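Local coordinates for YfkN protein (Bacillus subtilis subsp. subtilis, PDB 3GVE) that belongs to the calcineurin-like phosphoesterase family and carries a manganese ion and a magnesium ion side by side in a two-metal site, at residues Ile14-Asp19 with Ala244-His249; His249-Phe254 with Pro280-Lys285. All blocks are in the same frame, centred on the assembly; numbering follows the deposited sequence. Where two conformers were deposited one is given.

Interaction 1 of 2, residues Ile14-Asp19 with Ala244-His249. With MG (magnesium ion), chain D; MN (manganese (II) ion), chain C.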
# COMPACT_ATOMS: atom_id res chain seq x y z
N ILE A 14 27.52 -0.33 -8.49
CA ILE A 14 26.35 0.52 -8.67
C ILE A 14 25.37 0.18 -7.56
O ILE A 14 24.97 -0.95 -7.43
CB ILE A 14 25.67 0.25 -10.04
CG1 ILE A 14 26.65 0.46 -11.20
CG2 ILE A 14 24.45 1.14 -10.22
CD1 ILE A 14 26.27 -0.32 -12.43
N LEU A 15 25.00 1.18 -6.78
CA LEU A 15 24.00 1.02 -5.72
C LEU A 15 22.68 1.62 -6.19
O LEU A 15 22.70 2.66 -6.83
CB LEU A 15 24.46 1.73 -4.46
CG LEU A 15 25.89 1.42 -3.99
CD1 LEU A 15 26.17 2.19 -2.71
CD2 LEU A 15 26.10 -0.08 -3.77
N ALA A 16 21.56 0.97 -5.89
CA ALA A 16 20.27 1.38 -6.45
C ALA A 16 19.10 1.31 -5.49
O ALA A 16 18.94 0.31 -4.77
CB ALA A 16 19.93 0.53 -7.68
N THR A 17 18.28 2.36 -5.51
CA THR A 17 16.97 2.30 -4.79
C THR A 17 15.86 2.29 -5.81
O THR A 17 16.06 2.70 -7.02
CB THR A 17 16.84 3.49 -3.84
OG1 THR A 17 17.13 4.73 -4.55
CG2 THR A 17 17.79 3.36 -2.68
N THR A 18 14.72 1.77 -5.43
CA THR A 18 13.54 1.81 -6.28
C THR A 18 12.27 1.84 -5.45
O THR A 18 12.22 1.31 -4.36
CB THR A 18 13.49 0.59 -7.27
OG1 THR A 18 12.56 0.86 -8.34
CG2 THR A 18 13.09 -0.71 -6.55
N ASP A 19 11.23 2.44 -6.01
CA ASP A 19 9.90 2.41 -5.41
C ASP A 19 9.92 2.85 -3.93
O ASP A 19 9.24 2.31 -3.09
CB ASP A 19 9.24 1.04 -5.61
CG ASP A 19 8.94 0.75 -7.07
OD1 ASP A 19 7.83 1.10 -7.52
OD2 ASP A 19 9.83 0.19 -7.76
N ALA A 244 24.11 -3.02 -17.35
CA ALA A 244 23.49 -3.24 -16.04
C ALA A 244 22.07 -2.72 -16.09
O ALA A 244 21.82 -1.72 -16.71
CB ALA A 244 24.27 -2.49 -14.98
N ILE A 245 21.17 -3.43 -15.41
CA ILE A 245 19.76 -3.05 -15.36
C ILE A 245 19.27 -2.96 -13.92
O ILE A 245 19.38 -3.91 -13.16
CB ILE A 245 18.86 -4.05 -16.13
CG1 ILE A 245 19.28 -4.11 -17.60
CG2 ILE A 245 17.39 -3.65 -16.00
CD1 ILE A 245 18.66 -5.32 -18.37
N ILE A 246 18.73 -1.81 -13.57
CA ILE A 246 17.99 -1.64 -12.33
C ILE A 246 16.50 -1.81 -12.69
O ILE A 246 16.01 -1.16 -13.59
CB ILE A 246 18.21 -0.25 -11.70
CG1 ILE A 246 19.70 0.13 -11.66
CG2 ILE A 246 17.58 -0.19 -10.31
CD1 ILE A 246 20.61 -0.91 -11.07
N SER A 247 15.82 -2.69 -11.96
CA SER A 247 14.43 -3.00 -12.21
C SER A 247 13.66 -2.60 -10.97
O SER A 247 14.17 -2.49 -9.89
CB SER A 247 14.29 -4.50 -12.50
OG SER A 247 12.95 -4.90 -12.69
N GLY A 248 12.38 -2.38 -11.17
CA GLY A 248 11.45 -2.01 -10.11
C GLY A 248 10.01 -2.32 -10.52
O GLY A 248 9.76 -3.31 -11.18
N HIS A 249 9.12 -1.42 -10.11
CA HIS A 249 7.71 -1.39 -10.44
C HIS A 249 6.90 -2.49 -9.75
O HIS A 249 5.87 -2.20 -9.18
CB HIS A 249 7.51 -1.39 -11.96
CG HIS A 249 6.09 -1.24 -12.39
ND1 HIS A 249 5.33 -0.13 -12.06
CD2 HIS A 249 5.29 -2.05 -13.11
CE1 HIS A 249 4.12 -0.27 -12.58
NE2 HIS A 249 4.07 -1.43 -13.21
MG MG D . 5.68 1.78 -10.63
MN MN C . 5.76 1.46 -7.05
O HOH W 1 5.10 0.28 -8.79
O HOH W 2 3.52 1.64 -6.97

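Interaction 2 of 2, residues His249-Phe254 with Pro280-Lys285. With MG (magnesium ion), chain D; MN (manganese (II) ion), chain C.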
# COMPACT_ATOMS: atom_id res chain seq x y z
N HIS A 249 9.12 -1.42 -10.11
CA HIS A 249 7.71 -1.39 -10.44
C HIS A 249 6.90 -2.49 -9.75
O HIS A 249 5.87 -2.20 -9.18
CB HIS A 249 7.51 -1.39 -11.96
CG HIS A 249 6.09 -1.24 -12.39
ND1 HIS A 249 5.33 -0.13 -12.06
CD2 HIS A 249 5.29 -2.05 -13.11
CE1 HIS A 249 4.12 -0.27 -12.58
NE2 HIS A 249 4.07 -1.43 -13.21
N GLN A 250 7.35 -3.74 -9.81
CA GLN A 250 6.61 -4.87 -9.25
C GLN A 250 6.68 -4.98 -7.73
O GLN A 250 5.88 -5.68 -7.12
CB GLN A 250 7.09 -6.19 -9.88
CG GLN A 250 6.51 -6.46 -11.25
CD GLN A 250 7.21 -7.61 -11.96
OE1 GLN A 250 8.36 -7.89 -11.71
NE2 GLN A 250 6.51 -8.23 -12.88
N HIS A 251 7.62 -4.29 -7.11
CA HIS A 251 7.80 -4.37 -5.66
C HIS A 251 8.23 -5.79 -5.22
O HIS A 251 8.01 -6.18 -4.08
CB HIS A 251 6.53 -3.89 -4.89
CG HIS A 251 6.19 -2.43 -5.08
ND1 HIS A 251 5.38 -1.76 -4.20
CD2 HIS A 251 6.53 -1.53 -6.04
CE1 HIS A 251 5.25 -0.50 -4.59
NE2 HIS A 251 5.92 -0.34 -5.72
N GLY A 252 8.85 -6.54 -6.13
CA GLY A 252 9.39 -7.86 -5.85
C GLY A 252 10.88 -7.88 -5.55
O GLY A 252 11.46 -6.82 -5.34
N LEU A 253 11.48 -9.07 -5.54
CA LEU A 253 12.89 -9.23 -5.27
C LEU A 253 13.57 -9.85 -6.47
O LEU A 253 13.07 -10.86 -7.01
CB LEU A 253 13.13 -10.14 -4.04
CG LEU A 253 12.46 -9.69 -2.74
CD1 LEU A 253 12.89 -10.67 -1.59
CD2 LEU A 253 12.80 -8.31 -2.38
N PHE A 254 14.72 -9.33 -6.84
CA PHE A 254 15.56 -10.02 -7.81
C PHE A 254 17.00 -9.65 -7.50
O PHE A 254 17.29 -8.48 -7.32
CB PHE A 254 15.21 -9.69 -9.26
CG PHE A 254 15.98 -10.56 -10.23
CD1 PHE A 254 15.49 -11.80 -10.62
CD2 PHE A 254 17.25 -10.21 -10.62
CE1 PHE A 254 16.22 -12.63 -11.43
CE2 PHE A 254 18.00 -11.04 -11.44
CZ PHE A 254 17.49 -12.27 -11.85
N PRO A 280 15.32 -4.16 -5.92
CA PRO A 280 15.40 -4.09 -4.46
C PRO A 280 14.09 -3.71 -3.77
O PRO A 280 14.00 -2.74 -3.07
CB PRO A 280 16.48 -3.03 -4.22
CG PRO A 280 16.35 -2.12 -5.38
CD PRO A 280 16.02 -3.02 -6.55
N SER A 281 13.08 -4.54 -3.96
CA SER A 281 11.84 -4.47 -3.19
C SER A 281 11.15 -3.11 -3.39
O SER A 281 11.05 -2.62 -4.50
CB SER A 281 12.13 -4.78 -1.70
OG SER A 281 10.92 -4.95 -0.98
N SER A 282 10.64 -2.54 -2.30
CA SER A 282 9.99 -1.24 -2.34
C SER A 282 10.22 -0.55 -0.99
O SER A 282 10.62 -1.18 -0.03
CB SER A 282 8.50 -1.37 -2.65
OG SER A 282 7.84 -2.08 -1.63
N TRP A 283 10.00 0.75 -0.96
CA TRP A 283 10.02 1.57 0.25
C TRP A 283 11.37 1.62 0.98
O TRP A 283 11.44 1.96 2.14
CB TRP A 283 8.91 1.12 1.23
CG TRP A 283 7.51 1.32 0.74
CD1 TRP A 283 7.10 1.55 -0.52
CD2 TRP A 283 6.34 1.29 1.56
NE1 TRP A 283 5.72 1.68 -0.55
CE2 TRP A 283 5.24 1.52 0.72
CE3 TRP A 283 6.12 1.09 2.92
CZ2 TRP A 283 3.92 1.57 1.20
CZ3 TRP A 283 4.82 1.14 3.40
CH2 TRP A 283 3.74 1.38 2.54
N GLY A 284 12.43 1.26 0.27
CA GLY A 284 13.76 1.24 0.86
C GLY A 284 14.07 -0.00 1.67
O GLY A 284 15.02 -0.01 2.41
N LYS A 285 13.28 -1.06 1.53
CA LYS A 285 13.49 -2.30 2.30
C LYS A 285 14.76 -3.08 1.93
O LYS A 285 15.26 -3.87 2.72
CB LYS A 285 12.25 -3.20 2.21
CG LYS A 285 11.01 -2.61 2.91
CD LYS A 285 9.75 -3.44 2.62
CE LYS A 285 8.50 -2.84 3.26
NZ LYS A 285 7.32 -3.69 2.93
MG MG D . 5.68 1.78 -10.63
MN MN C . 5.76 1.46 -7.05
O HOH W 1 5.10 0.28 -8.79
O HOH W 3 10.03 -2.62 -7.15
O HOH W 4 8.22 -4.79 -1.68
O HOH W 2 3.52 1.64 -6.97

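Interaction 1 of 2, residues Ile14-Asp19 with Ala244-His249
The carboxylate of D19 is gripped from both faces at OD2. H249 N donates to D19 OD2 at 2.9 Å on the syn side, 23° out of the plane. The bond is fairly straight, 156° at the hydrogen. T18 OG1 donates from the other face, 38° out of the plane. These two bonds hold the group's rotation while OD1 binds the manganese ion. The H249 ring binds the magnesium ion through ND1 at 2.4 Å. Its NE2 is hydrogen-bonded to E229, and the H216 ring meets it at a steep angle. T18 OG1, anti to its backbone N, also lies 3.5 Å from CA of G248. With no side chain at G248, the two segments come close here.

Behind the metals, A16 CB packs against I246 CG2 at 3.6 Å. I14 CD1 meets A244 CB at 3.9 Å. The axes of strand segments 14-17 and 244-247 approach to 8.2 Å and run nearly parallel, in separate sheets. Water 1 touches both metals and lies 2.6 Å from H249 O. D64 also binds both ions. Metal ligands on loops just after the strands of a beta sandwich are the hallmark of the calcineurin-like metallophosphoesterase site.

Interaction 2 of 2, residues His249-Phe254 with Pro280-Lys285
The imidazole of H251 has S282 CB over one face. CB sits 3.6 Å from the H251 ring centroid, 19° off the normal, in a CH-pi contact. It is displaced toward the rim, nearest CG and ND1. S282 OG lies between its own backbone N and carbonyl carbon (chi1 64°). From there it reaches water 4. H251 NE2 binds the manganese ion at 2.2 Å, so S282 packs on a metal ligand from the second shell.

Two waters fill out the polar link. Water 3 accepts from H251 N and donates to S281 O at 2.8 Å. Water 4 donates to H251 O and also bonds S281 OG and S282 OG. Direct backbone contact is slight. S281 N gives G252 O a weak bond of 3.1 Å, bent to 126° at the hydrogen, and S281 CA-H points to the same oxygen. Further along, L253 CD2 touches S281 CB at 3.7 Å. L253 and P280 form an antiparallel, non-hydrogen-bonded pair.

S282 to K285 form a type I' turn, closed by a hydrogen bond from K285 N to S282 O. Y286, at the start of strand 286-297, packs on L253, P280 and S281. K33 of the second subunit also packs on L253. G284 O is hydrogen-bonded to T43 OG1 of helix 40-53, and F254 continues the pairing of strand 253-254 with strand 275-280.

Overall arrangement
The first strand of the model, 9-17, lies in the four-stranded sheet, and the chain leaves it through D19. Interaction 1 closes only after 224 more residues, when strand 244-247 of the larger sheet comes to lie over it. It thus ties the two sheets together. H249 ends that contact and begins interaction 2. This second loop is short: 25 residues, with no helix, pass before residues 280-285 return to 249-254. The contacts follow in series, neither nested nor crossed. They also touch directly. D19 O probably accepts a hydrogen bond from W283 N at 2.7 Å, and D19 and H251 share the manganese ion. From W283 the chain leads into strand 286-297, back in the first sheet.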